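Local coordinates for protein HepC.19480.a.B1 (Helicobacter pylori, PDB 6MTZ) that is of unknown function but probably acts as a metal-dependent phosphoesterase of the DHH/DHHA1 family, cleaving phosphoester bonds in nucleotides or nucleic acids, at residues D191-R194 and D195-K199; D20-A23 and C24-V27; H248-S251 and L252-H255; A279-F282 and L283-P287; N156-D159 and I160-T163. All coordinates share one frame; numbering follows the deposited sequence. Where two conformers were deposited one is given.

Contact 1: D191-R194 and D195-K199; sequences DENR and DYKLK
The guanidinium of Arg194 is engaged along its edge, where Asp191 OD1 and a water held by Asp195 both lie in its plane. NH1 meets Asp191 OD1 at 3.0 Å in a salt bridge one turn back, using the anti side of the carboxylate. The same NH1 donates a hydrogen bond to the water, which in turn donates to Asp195 OD1 at 2.7 Å. NH2 is held by the carboxylate of Asp190 and by Asn39 OD1, which should further restrain the plane. The amide of Asn193 presents OD1 to the Lys197 methylenes, with CE at 3.6 Å, while its ND2 donates to Leu184 O and Lys197 NZ bonds to Ser181 OG and Ile178 O. Away from these polar ends, the Arg194 and Leu198 side chains run side by side, CG to CD1 3.9 Å. Helix 190-203 supplies the scaffold through i to i+4 bonds, the straightest being Lys197 N to Asn193 O at 177°. With acidic groups from Asp190 and Asp191 and a water-relayed one from Asp195, Arg194 is probably well compensated in charge, and its buried shaft ties this helix to strand 35-39 and helix 19-29.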
loop_
_atom_site.group_PDB
_atom_site.type_symbol
_atom_site.label_atom_id
_atom_site.label_comp_id
_atom_site.label_asym_id
_atom_site.label_seq_id
_atom_site.Cartn_x
_atom_site.Cartn_y
_atom_site.Cartn_z
ATOM N N ASP A 191 -2.130 5.140 -3.024
ATOM C CA ASP A 191 -1.069 5.979 -3.571
ATOM C C ASP A 191 -0.445 6.868 -2.506
ATOM O O ASP A 191 0.770 7.091 -2.517
ATOM C CB ASP A 191 -1.607 6.836 -4.717
ATOM C CG ASP A 191 -1.958 6.021 -5.927
ATOM O OD1 ASP A 191 -1.433 4.888 -6.059
ATOM O OD2 ASP A 191 -2.769 6.510 -6.739
ATOM N N GLU A 192 -1.260 7.416 -1.602
ATOM C CA GLU A 192 -0.703 8.311 -0.591
ATOM C C GLU A 192 0.121 7.531 0.415
ATOM O O GLU A 192 1.101 8.055 0.960
ATOM C CB GLU A 192 -1.814 9.091 0.111
ATOM C CG GLU A 192 -2.572 10.066 -0.805
ATOM C CD GLU A 192 -3.690 9.395 -1.597
ATOM O OE1 GLU A 192 -3.831 8.159 -1.488
ATOM O OE2 GLU A 192 -4.428 10.106 -2.323
ATOM N N ASN A 193 -0.246 6.268 0.648
ATOM C CA ASN A 193 0.569 5.405 1.490
ATOM C C ASN A 193 1.928 5.158 0.847
ATOM O O ASN A 193 2.964 5.244 1.514
ATOM C CB ASN A 193 -0.180 4.096 1.741
ATOM C CG ASN A 193 0.658 3.068 2.467
ATOM O OD1 ASN A 193 1.344 2.265 1.846
ATOM N ND2 ASN A 193 0.578 3.067 3.791
ATOM N N ARG A 194 1.944 4.894 -0.462
ATOM C CA ARG A 194 3.203 4.618 -1.145
ATOM C C ARG A 194 4.075 5.863 -1.213
ATOM O O ARG A 194 5.280 5.793 -0.953
ATOM C CB ARG A 194 2.934 4.079 -2.544
ATOM C CG ARG A 194 4.191 3.789 -3.372
ATOM C CD ARG A 194 3.827 3.228 -4.777
ATOM N NE ARG A 194 2.887 2.116 -4.697
ATOM C CZ ARG A 194 1.574 2.192 -4.917
ATOM N NH1 ARG A 194 0.998 3.352 -5.247
ATOM N NH2 ARG A 194 0.832 1.095 -4.798
ATOM N N ASP A 195 3.476 7.015 -1.533
ATOM C CA ASP A 195 4.235 8.260 -1.607
ATOM C C ASP A 195 4.894 8.585 -0.276
ATOM O O ASP A 195 6.053 9.021 -0.227
ATOM C CB ASP A 195 3.311 9.410 -2.016
ATOM C CG ASP A 195 2.845 9.312 -3.455
ATOM O OD1 ASP A 195 3.303 8.408 -4.187
ATOM O OD2 ASP A 195 2.016 10.147 -3.858
ATOM N N TYR A 196 4.155 8.396 0.814
ATOM C CA TYR A 196 4.668 8.648 2.157
ATOM C C TYR A 196 5.891 7.779 2.465
ATOM O O TYR A 196 6.945 8.290 2.859
ATOM C CB TYR A 196 3.529 8.392 3.139
ATOM C CG TYR A 196 3.819 8.443 4.615
ATOM C CD1 TYR A 196 4.501 9.508 5.201
ATOM C CD2 TYR A 196 3.313 7.455 5.438
ATOM C CE1 TYR A 196 4.712 9.533 6.583
ATOM C CE2 TYR A 196 3.510 7.467 6.783
ATOM C CZ TYR A 196 4.208 8.494 7.362
ATOM O OH TYR A 196 4.355 8.444 8.736
ATOM N N LYS A 197 5.754 6.457 2.322
ATOM C CA LYS A 197 6.879 5.565 2.584
ATOM C C LYS A 197 8.046 5.900 1.675
ATOM O O LYS A 197 9.191 5.959 2.131
ATOM C CB LYS A 197 6.481 4.090 2.399
ATOM C CG LYS A 197 5.428 3.578 3.388
ATOM C CD LYS A 197 5.067 2.126 3.127
ATOM C CE LYS A 197 4.021 1.575 4.079
ATOM N NZ LYS A 197 4.420 1.617 5.488
ATOM N N LEU A 198 7.772 6.165 0.390
ATOM C CA LEU A 198 8.868 6.430 -0.537
ATOM C C LEU A 198 9.543 7.753 -0.223
ATOM O O LEU A 198 10.765 7.883 -0.382
ATOM C CB LEU A 198 8.372 6.424 -1.983
ATOM C CG LEU A 198 7.934 5.049 -2.490
ATOM C CD1 LEU A 198 7.797 5.109 -3.991
ATOM C CD2 LEU A 198 8.923 3.982 -2.070
ATOM N N LYS A 199 8.769 8.752 0.209
ATOM C CA LYS A 199 9.383 9.995 0.666
ATOM C C LYS A 199 10.317 9.725 1.840
ATOM O O LYS A 199 11.465 10.177 1.851
ATOM C CB LYS A 199 8.315 11.016 1.068
HETATM O O HOH W 1 1.855 6.500 -5.341
#

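Contact 2: D20-A23 and C24-V27; sequences DGYA and CQLV
Tyr22 and Gln25 make the main side-chain encounter along this turn of helix 19-29. Gln25 OE1 approaches Tyr22 CD1 obliquely at 3.5 Å, with ring and amide planes 57° apart. The glutamine chain is extended beyond CG, which lets its amide reach past the ring to partners on neighbouring strands: OE1 accepts from Asn39 ND2 and NE2 donates to His13 O. Those bonds, rather than the tyrosine, should fix the rotation of the amide.

The sulfur of Cys24 lies beside its own backbone N and opposite its carbonyl carbon (chi1 -70°), which brings SG to 3.3 Å from Asp20 O. Asp20 OD1 is 4.2 Å from the same Cys24 SG.

This helix is the crossover of the beta-alpha-beta unit formed with parallel strands 10-15 and 35-39, and Asp20 lies in the acidic sequence motif that follows the first strand in DHH phosphoesterases. Its OD1 and OD2 accept from the backbone N of Thr126 and Ala125, while Asp71, Asp159 and His103 are nearby, an arrangement consistent with a metal site of that family.

Among the backbone oxygens, Tyr22 O is doubly used: Leu26 N reaches it at 3.1 Å in the carbonyl plane, and Gln25 N at 2.9 Å from well above that plane. Cys24 N to Asp20 O and Val27 N to Ala23 O are the regular i to i+4 links, and Val27 CG2 also rests 3.4 Å from Ala23 O. The apolar group is Ala23, Leu26 and Val27, which pack against helix 145-159.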
loop_
_atom_site.group_PDB
_atom_site.type_symbol
_atom_site.label_atom_id
_atom_site.label_comp_id
_atom_site.label_asym_id
_atom_site.label_seq_id
_atom_site.Cartn_x
_atom_site.Cartn_y
_atom_site.Cartn_z
ATOM N N ASP A 20 12.284 -4.050 1.081
ATOM C CA ASP A 20 12.719 -4.496 -0.244
ATOM C C ASP A 20 11.633 -4.216 -1.277
ATOM O O ASP A 20 11.901 -3.675 -2.358
ATOM C CB ASP A 20 13.074 -5.996 -0.201
ATOM C CG ASP A 20 13.921 -6.463 -1.405
ATOM O OD1 ASP A 20 14.388 -5.626 -2.197
ATOM O OD2 ASP A 20 14.126 -7.693 -1.553
ATOM N N GLY A 21 10.378 -4.536 -0.934
ATOM C CA GLY A 21 9.294 -4.348 -1.883
ATOM C C GLY A 21 9.092 -2.902 -2.301
ATOM O O GLY A 21 8.864 -2.617 -3.480
ATOM N N TYR A 22 9.137 -1.965 -1.340
ATOM C CA TYR A 22 8.919 -0.571 -1.712
ATOM C C TYR A 22 10.166 0.075 -2.314
ATOM O O TYR A 22 10.046 0.944 -3.176
ATOM C CB TYR A 22 8.431 0.254 -0.508
ATOM C CG TYR A 22 6.943 0.168 -0.284
ATOM C CD1 TYR A 22 6.056 0.796 -1.147
ATOM C CD2 TYR A 22 6.418 -0.545 0.782
ATOM C CE1 TYR A 22 4.694 0.711 -0.953
ATOM C CE2 TYR A 22 5.049 -0.635 0.984
ATOM C CZ TYR A 22 4.196 -0.008 0.116
ATOM O OH TYR A 22 2.834 -0.089 0.323
ATOM N N ALA A 23 11.359 -0.315 -1.865
ATOM C CA ALA A 23 12.585 0.195 -2.482
ATOM C C ALA A 23 12.667 -0.139 -3.978
ATOM O O ALA A 23 13.235 0.639 -4.761
ATOM C CB ALA A 23 13.794 -0.368 -1.733
ATOM N N CYS A 24 12.126 -1.290 -4.397
ATOM C CA CYS A 24 12.051 -1.581 -5.829
ATOM C C CYS A 24 11.369 -0.443 -6.569
ATOM O O CYS A 24 11.765 -0.084 -7.679
ATOM C CB CYS A 24 11.294 -2.894 -6.071
ATOM S SG CYS A 24 12.207 -4.352 -5.537
ATOM N N GLN A 25 10.334 0.133 -5.966
ATOM C CA GLN A 25 9.548 1.158 -6.635
ATOM C C GLN A 25 10.160 2.545 -6.511
ATOM O O GLN A 25 9.957 3.377 -7.402
ATOM C CB GLN A 25 8.130 1.146 -6.076
ATOM C CG GLN A 25 7.408 -0.134 -6.453
ATOM C CD GLN A 25 6.076 -0.285 -5.769
ATOM O OE1 GLN A 25 5.909 0.089 -4.605
ATOM N NE2 GLN A 25 5.116 -0.849 -6.486
ATOM N N LEU A 26 10.905 2.817 -5.432
ATOM C CA LEU A 26 11.773 3.992 -5.443
ATOM C C LEU A 26 12.728 3.917 -6.620
ATOM O O LEU A 26 12.927 4.903 -7.345
ATOM C CB LEU A 26 12.553 4.103 -4.130
ATOM C CG LEU A 26 13.466 5.327 -3.944
ATOM C CD1 LEU A 26 13.621 5.647 -2.472
ATOM C CD2 LEU A 26 14.848 5.122 -4.537
ATOM N N VAL A 27 13.318 2.744 -6.832
ATOM C CA VAL A 27 14.289 2.593 -7.906
ATOM C C VAL A 27 13.612 2.794 -9.250
ATOM O O VAL A 27 14.074 3.585 -10.081
ATOM C CB VAL A 27 14.978 1.222 -7.813
ATOM C CG1 VAL A 27 15.690 0.891 -9.133
ATOM C CG2 VAL A 27 15.966 1.196 -6.633
#

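Contact 3: H248-S251 and L252-H255; sequences HLLS and LKKH
Lys253 N donates to Leu250 O at 2.7 Å, the firm hydrogen bond of this C-terminal turn of helix 238-251. The donor stands 53° above the carbonyl plane, and the N-H spans three residues where a regular alpha helix would span four. A second three-residue link, Leu252 N to Leu249 O at 3.5 Å, is weak. Overlapping these bonds, residues Ser251 to Lys254 form a type I beta turn, turning the chain toward strand 258-261.

Side chains meet mainly backbone oxygens. Leu252 sets CG 3.5 Å from His248 O. The shaft of Lys253 passes along Leu249 O, with CG closest at 3.7 Å, then bends at its last torsion (chi4 -71°), and its NZ makes a weak hydrogen bond to Met188 O. Lys254 folds over Ser251 O: CG comes to 3.3 Å, and the bend at chi3 (-74°) brings CE to 3.6 Å from the same oxygen.

Apolar contact between the segments is slight, Leu250 CD2 to Lys253 CD at 4.4 Å. Leu250 instead turns to helix 276-285, where it packs on Leu278 and Phe282. The hydroxyl of Ser251 bonds back to Thr247 O, within the preceding turn.

A row of carbonyl oxygens at a helix C-terminal region is thus met by aliphatic C-H groups of two lysines and a leucine. Any effect of the lysine charges on the partial negative charge of this helix end is probably modest and long-range.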
loop_
_atom_site.group_PDB
_atom_site.type_symbol
_atom_site.label_atom_id
_atom_site.label_comp_id
_atom_site.label_asym_id
_atom_site.label_seq_id
_atom_site.Cartn_x
_atom_site.Cartn_y
_atom_site.Cartn_z
ATOM N N HIS A 248 -8.824 14.017 5.769
ATOM C CA HIS A 248 -8.776 14.847 4.569
ATOM C C HIS A 248 -8.874 13.994 3.310
ATOM O O HIS A 248 -9.600 14.339 2.368
ATOM C CB HIS A 248 -7.500 15.688 4.517
ATOM C CG HIS A 248 -7.369 16.491 3.255
ATOM N ND1 HIS A 248 -6.656 16.053 2.157
ATOM C CD2 HIS A 248 -7.881 17.698 2.908
ATOM C CE1 HIS A 248 -6.723 16.958 1.198
ATOM N NE2 HIS A 248 -7.461 17.967 1.628
ATOM N N LEU A 249 -8.154 12.870 3.285
ATOM C CA LEU A 249 -8.267 11.956 2.155
ATOM C C LEU A 249 -9.634 11.284 2.116
ATOM O O LEU A 249 -10.155 11.017 1.030
ATOM C CB LEU A 249 -7.149 10.919 2.207
ATOM C CG LEU A 249 -5.749 11.541 2.125
ATOM C CD1 LEU A 249 -4.664 10.479 2.329
ATOM C CD2 LEU A 249 -5.550 12.251 0.786
ATOM N N LEU A 250 -10.243 11.025 3.283
ATOM C CA LEU A 250 -11.584 10.445 3.288
ATOM C C LEU A 250 -12.619 11.437 2.780
ATOM O O LEU A 250 -13.588 11.033 2.114
ATOM C CB LEU A 250 -11.965 9.964 4.699
ATOM C CG LEU A 250 -11.213 8.757 5.271
ATOM C CD1 LEU A 250 -11.679 8.460 6.682
ATOM C CD2 LEU A 250 -11.367 7.530 4.369
ATOM N N SER A 251 -12.436 12.733 3.079
ATOM C CA SER A 251 -13.426 13.739 2.691
ATOM C C SER A 251 -13.611 13.779 1.183
ATOM O O SER A 251 -14.698 14.107 0.702
ATOM C CB SER A 251 -13.023 15.123 3.212
ATOM O OG SER A 251 -13.171 15.197 4.615
ATOM N N LEU A 252 -12.577 13.410 0.425
ATOM C CA LEU A 252 -12.707 13.344 -1.023
ATOM C C LEU A 252 -13.431 12.093 -1.505
ATOM O O LEU A 252 -13.634 11.953 -2.714
ATOM C CB LEU A 252 -11.326 13.405 -1.673
ATOM C CG LEU A 252 -10.280 14.358 -1.082
ATOM C CD1 LEU A 252 -8.984 14.220 -1.861
ATOM C CD2 LEU A 252 -10.752 15.805 -1.074
ATOM N N LYS A 253 -13.821 11.184 -0.606
ATOM C CA LYS A 253 -14.433 9.908 -0.969
ATOM C C LYS A 253 -15.900 9.828 -0.568
ATOM O O LYS A 253 -16.478 8.733 -0.588
ATOM C CB LYS A 253 -13.657 8.749 -0.319
ATOM C CG LYS A 253 -12.229 8.529 -0.835
ATOM C CD LYS A 253 -11.503 7.460 -0.001
ATOM C CE LYS A 253 -10.054 7.314 -0.398
ATOM N NZ LYS A 253 -9.949 6.668 -1.725
ATOM N N LYS A 254 -16.515 10.959 -0.204
ATOM C CA LYS A 254 -17.841 10.933 0.408
ATOM C C LYS A 254 -18.861 10.256 -0.494
ATOM O O LYS A 254 -19.747 9.540 -0.017
ATOM C CB LYS A 254 -18.300 12.354 0.756
ATOM C CG LYS A 254 -17.515 12.990 1.894
ATOM C CD LYS A 254 -18.151 14.275 2.403
ATOM C CE LYS A 254 -17.949 15.440 1.445
ATOM N NZ LYS A 254 -18.429 16.715 2.040
ATOM N N HIS A 255 -18.741 10.448 -1.801
ATOM C CA HIS A 255 -19.774 9.908 -2.670
ATOM C C HIS A 255 -19.610 8.401 -2.854
ATOM O O HIS A 255 -20.603 7.669 -2.833
ATOM C CB HIS A 255 -19.789 10.684 -3.995
ATOM C CG HIS A 255 -20.223 12.118 -3.843
ATOM N ND1 HIS A 255 -19.885 13.105 -4.746
ATOM C CD2 HIS A 255 -20.965 12.727 -2.884
ATOM C CE1 HIS A 255 -20.400 14.257 -4.351
ATOM N NE2 HIS A 255 -21.060 14.054 -3.224
#

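Contact 4: A279-F282 and L283-P287; sequences ANLF and LTQNP
Asn286 lies over one face of the Phe282 ring at the C-terminal end of helix 276-285, the crossover helix of a beta-alpha-beta unit with strands 264-270 and 291-295. Its ND2 stands 3.4 Å above the plane of the Phe282 ring, and the amide is tilted 23° from that plane, with ND2 offset toward the rim. Asn286 CB joins in as a CH-pi contact, 4.2 Å from the centroid of the Phe282 ring. One residue earlier, the Leu281 and Gln285 side chains cross, with Leu281 CD1 3.6 Å from Gln285 NE2. Leu283 sets CG 3.2 Å from Ala279 O, beside the straight Leu283 N to Ala279 O bond.

The Asn286 amide is positioned by the backbone: ND2 donates to Phe282 O at 3.0 Å, in the carbonyl plane and on a lone pair. That grip closes the helix end, since Asn286 is the first residue to leave helical angles and its own N binds Phe282 O weakly. Further out, the ring meets Phe289 edge-to-face and Phe267 obliquely, and Ser251 OG makes a weak bond with the same ND2.

On the exposed side of the helix, Thr284 holds its hydroxyl anti to its own carbonyl carbon (chi1 -59°), and OG1 donates to Asn280 O at 2.9 Å while Thr284 N reaches that oxygen from the opposite face of the carbonyl plane.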
loop_
_atom_site.group_PDB
_atom_site.type_symbol
_atom_site.label_atom_id
_atom_site.label_comp_id
_atom_site.label_asym_id
_atom_site.label_seq_id
_atom_site.Cartn_x
_atom_site.Cartn_y
_atom_site.Cartn_z
ATOM N N ALA A 279 -12.965 8.656 13.360
ATOM C CA ALA A 279 -14.383 8.882 13.112
ATOM C C ALA A 279 -14.869 10.144 13.812
ATOM O O ALA A 279 -15.663 10.903 13.247
ATOM C CB ALA A 279 -15.192 7.664 13.559
ATOM N N ASN A 280 -14.396 10.394 15.035
ATOM C CA ASN A 280 -14.779 11.620 15.724
ATOM C C ASN A 280 -14.400 12.845 14.898
ATOM O O ASN A 280 -15.205 13.769 14.740
ATOM C CB ASN A 280 -14.131 11.679 17.109
ATOM C CG ASN A 280 -14.696 12.807 17.974
ATOM O OD1 ASN A 280 -15.769 12.668 18.556
ATOM N ND2 ASN A 280 -13.976 13.926 18.056
ATOM N N LEU A 281 -13.191 12.853 14.334
ATOM C CA LEU A 281 -12.762 13.977 13.505
ATOM C C LEU A 281 -13.538 14.035 12.191
ATOM O O LEU A 281 -13.921 15.120 11.745
ATOM C CB LEU A 281 -11.262 13.882 13.238
ATOM C CG LEU A 281 -10.630 15.014 12.445
ATOM C CD1 LEU A 281 -10.895 16.373 13.134
ATOM C CD2 LEU A 281 -9.143 14.743 12.320
ATOM N N PHE A 282 -13.779 12.883 11.551
ATOM C CA PHE A 282 -14.526 12.904 10.296
ATOM C C PHE A 282 -15.925 13.454 10.512
ATOM O O PHE A 282 -16.416 14.276 9.727
ATOM C CB PHE A 282 -14.630 11.508 9.669
ATOM C CG PHE A 282 -15.374 11.520 8.356
ATOM C CD1 PHE A 282 -16.749 11.379 8.316
ATOM C CD2 PHE A 282 -14.697 11.756 7.167
ATOM C CE1 PHE A 282 -17.429 11.434 7.109
ATOM C CE2 PHE A 282 -15.370 11.817 5.963
ATOM C CZ PHE A 282 -16.735 11.664 5.934
ATOM N N LEU A 283 -16.602 12.966 11.549
ATOM C CA LEU A 283 -17.968 13.396 11.804
ATOM C C LEU A 283 -18.028 14.869 12.173
ATOM O O LEU A 283 -18.981 15.558 11.798
ATOM C CB LEU A 283 -18.581 12.523 12.896
ATOM C CG LEU A 283 -18.753 11.067 12.454
ATOM C CD1 LEU A 283 -19.140 10.142 13.609
ATOM C CD2 LEU A 283 -19.776 10.970 11.324
ATOM N N THR A 284 -17.010 15.386 12.864
ATOM C CA THR A 284 -16.995 16.816 13.160
ATOM C C THR A 284 -16.818 17.636 11.884
ATOM O O THR A 284 -17.570 18.588 11.635
ATOM C CB THR A 284 -15.892 17.142 14.168
ATOM O OG1 THR A 284 -16.109 16.403 15.377
ATOM C CG2 THR A 284 -15.896 18.618 14.488
ATOM N N GLN A 285 -15.830 17.277 11.061
ATOM C CA GLN A 285 -15.573 18.003 9.820
ATOM C C GLN A 285 -16.690 17.825 8.795
ATOM O O GLN A 285 -16.815 18.647 7.879
ATOM C CB GLN A 285 -14.242 17.546 9.206
ATOM C CG GLN A 285 -12.977 17.877 10.001
ATOM C CD GLN A 285 -11.724 17.285 9.354
ATOM O OE1 GLN A 285 -11.812 16.468 8.439
ATOM N NE2 GLN A 285 -10.556 17.701 9.830
ATOM N N ASN A 286 -17.491 16.768 8.909
ATOM C CA ASN A 286 -18.518 16.451 7.920
ATOM C C ASN A 286 -19.829 16.209 8.644
ATOM O O ASN A 286 -20.310 15.072 8.727
ATOM C CB ASN A 286 -18.108 15.245 7.078
ATOM C CG ASN A 286 -16.823 15.486 6.325
ATOM O OD1 ASN A 286 -16.827 16.057 5.233
ATOM N ND2 ASN A 286 -15.708 15.079 6.918
ATOM N N PRO A 287 -20.444 17.272 9.171
ATOM C CA PRO A 287 -21.615 17.086 10.040
ATOM C C PRO A 287 -22.798 16.457 9.337
ATOM O O PRO A 287 -23.722 16.016 10.024
ATOM C CB PRO A 287 -21.938 18.515 10.506
ATOM C CG PRO A 287 -21.400 19.396 9.423
ATOM C CD PRO A 287 -20.175 18.695 8.890
#

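Contact 5: N156-D159 and I160-T163; sequences NSVD and IWDT
Ile160 packs back on Asn156, its N donating to Asn156 O at 3.0 Å as the last regular bond of helix 145-159. CG1 takes the crowded position between N and carbonyl carbon (chi1 71°), which lays it 3.3 Å from Asn156 O and carries CD1 to 3.7 Å from Asn156 ND2. The other end of that amide, OD1, is fixed by Cys124 N. Trp161 then leaves helical geometry with positive phi (50°). Its N makes a weak bond to Val158 O, the indole edge brings CE3 to 3.6 Å from that oxygen near the ring plane, and CZ3 meets Val158 CG2 at 4.0 Å. Phe168 stacks edge-to-face on the same indole. Asp162 N closes the turn on Ser157 O at 2.9 Å, in the carbonyl plane, and its OD1 accepts from Gln164 N. These return bonds define a Schellman motif. The last-turn carbonyls of Asn156, Ser157 and Val158 are thereby satisfied, the last only weakly, as the chain leaves the helix at Trp161. The carboxylate of Asp159 stands close to Asp20 and touches His103, consistent with a place in the metal site expected of DHH phosphoesterases.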
loop_
_atom_site.group_PDB
_atom_site.type_symbol
_atom_site.label_atom_id
_atom_site.label_comp_id
_atom_site.label_asym_id
_atom_site.label_seq_id
_atom_site.Cartn_x
_atom_site.Cartn_y
_atom_site.Cartn_z
ATOM N N ASN A 156 20.251 -4.095 0.142
ATOM C CA ASN A 156 20.760 -5.445 -0.109
ATOM C C ASN A 156 21.377 -6.032 1.155
ATOM O O ASN A 156 21.087 -7.177 1.526
ATOM C CB ASN A 156 21.775 -5.450 -1.255
ATOM C CG ASN A 156 22.053 -6.868 -1.776
ATOM O OD1 ASN A 156 21.205 -7.479 -2.434
ATOM N ND2 ASN A 156 23.216 -7.403 -1.444
ATOM N N SER A 157 22.197 -5.240 1.862
ATOM C CA SER A 157 22.913 -5.770 3.017
ATOM C C SER A 157 21.957 -6.250 4.104
ATOM O O SER A 157 22.182 -7.297 4.719
ATOM C CB SER A 157 23.869 -4.715 3.585
ATOM O OG SER A 157 24.884 -4.375 2.664
ATOM N N VAL A 158 20.892 -5.498 4.370
ATOM C CA VAL A 158 20.022 -5.917 5.466
ATOM C C VAL A 158 19.100 -7.041 5.010
ATOM O O VAL A 158 18.765 -7.937 5.799
ATOM C CB VAL A 158 19.238 -4.724 6.056
ATOM C CG1 VAL A 158 18.283 -4.119 5.045
ATOM C CG2 VAL A 158 18.471 -5.142 7.301
ATOM N N ASP A 159 18.715 -7.044 3.737
ATOM C CA ASP A 159 17.814 -8.079 3.249
ATOM C C ASP A 159 18.474 -9.452 3.271
ATOM O O ASP A 159 17.822 -10.450 3.599
ATOM C CB ASP A 159 17.326 -7.730 1.845
ATOM C CG ASP A 159 16.287 -8.710 1.329
ATOM O OD1 ASP A 159 16.675 -9.700 0.670
ATOM O OD2 ASP A 159 15.083 -8.493 1.601
ATOM N N ILE A 160 19.767 -9.529 2.928
ATOM C CA ILE A 160 20.492 -10.789 3.023
ATOM C C ILE A 160 21.171 -10.974 4.373
ATOM O O ILE A 160 21.870 -11.976 4.568
ATOM C CB ILE A 160 21.549 -10.931 1.904
ATOM C CG1 ILE A 160 22.721 -9.970 2.120
ATOM C CG2 ILE A 160 20.916 -10.717 0.543
ATOM C CD1 ILE A 160 23.820 -10.116 1.070
ATOM N N TRP A 161 20.987 -10.044 5.302
ATOM C CA TRP A 161 21.599 -10.068 6.631
ATOM C C TRP A 161 23.106 -10.305 6.558
ATOM O O TRP A 161 23.655 -11.200 7.199
ATOM C CB TRP A 161 20.935 -11.103 7.552
ATOM C CG TRP A 161 21.027 -10.691 9.011
ATOM C CD1 TRP A 161 21.887 -11.176 9.960
ATOM C CD2 TRP A 161 20.249 -9.672 9.659
ATOM N NE1 TRP A 161 21.674 -10.535 11.167
ATOM C CE2 TRP A 161 20.678 -9.606 11.003
ATOM C CE3 TRP A 161 19.216 -8.821 9.234
ATOM C CZ2 TRP A 161 20.107 -8.724 11.929
ATOM C CZ3 TRP A 161 18.658 -7.933 10.148
ATOM C CH2 TRP A 161 19.102 -7.899 11.482
ATOM N N ASP A 162 23.778 -9.479 5.761
ATOM C CA ASP A 162 25.242 -9.438 5.762
ATOM C C ASP A 162 25.670 -8.358 6.753
ATOM O O ASP A 162 25.734 -7.176 6.403
ATOM C CB ASP A 162 25.765 -9.176 4.355
ATOM C CG ASP A 162 27.264 -8.968 4.309
ATOM O OD1 ASP A 162 27.936 -9.090 5.352
ATOM O OD2 ASP A 162 27.764 -8.652 3.213
ATOM N N THR A 163 25.982 -8.763 7.994
ATOM C CA THR A 163 26.308 -7.787 9.041
ATOM C C THR A 163 27.510 -6.925 8.679
ATOM O O THR A 163 27.694 -5.857 9.269
ATOM C CB THR A 163 26.602 -8.475 10.378
ATOM O OG1 THR A 163 27.767 -9.301 10.240
ATOM C CG2 THR A 163 25.440 -9.323 10.828
#

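Overall arrangement
Contacts 2 and 5 meet at the probable active site of the N-terminal domain: their centres are 15 Å apart, and Asp20 OD2 lies 3.4 Å from Asp159 OD2, a like-charge pair that a metal ion could bridge. Contact 1, centred 11 Å from contact 2, backs that helix, with Asn193 OD1 3.2 Å from Tyr22 OH in a probable hydrogen bond. It also touches contact 3, Glu192 CG to Leu249 CD1 at 3.8 Å. Contact 3 lies 11 Å, centre to centre, from contact 4, and the two touch where Lys254 CD comes to 3.6 Å from Asn286 OD1. Contacts 4 and 5, with centres 45 Å apart, stand on opposite sides of the chain's centre.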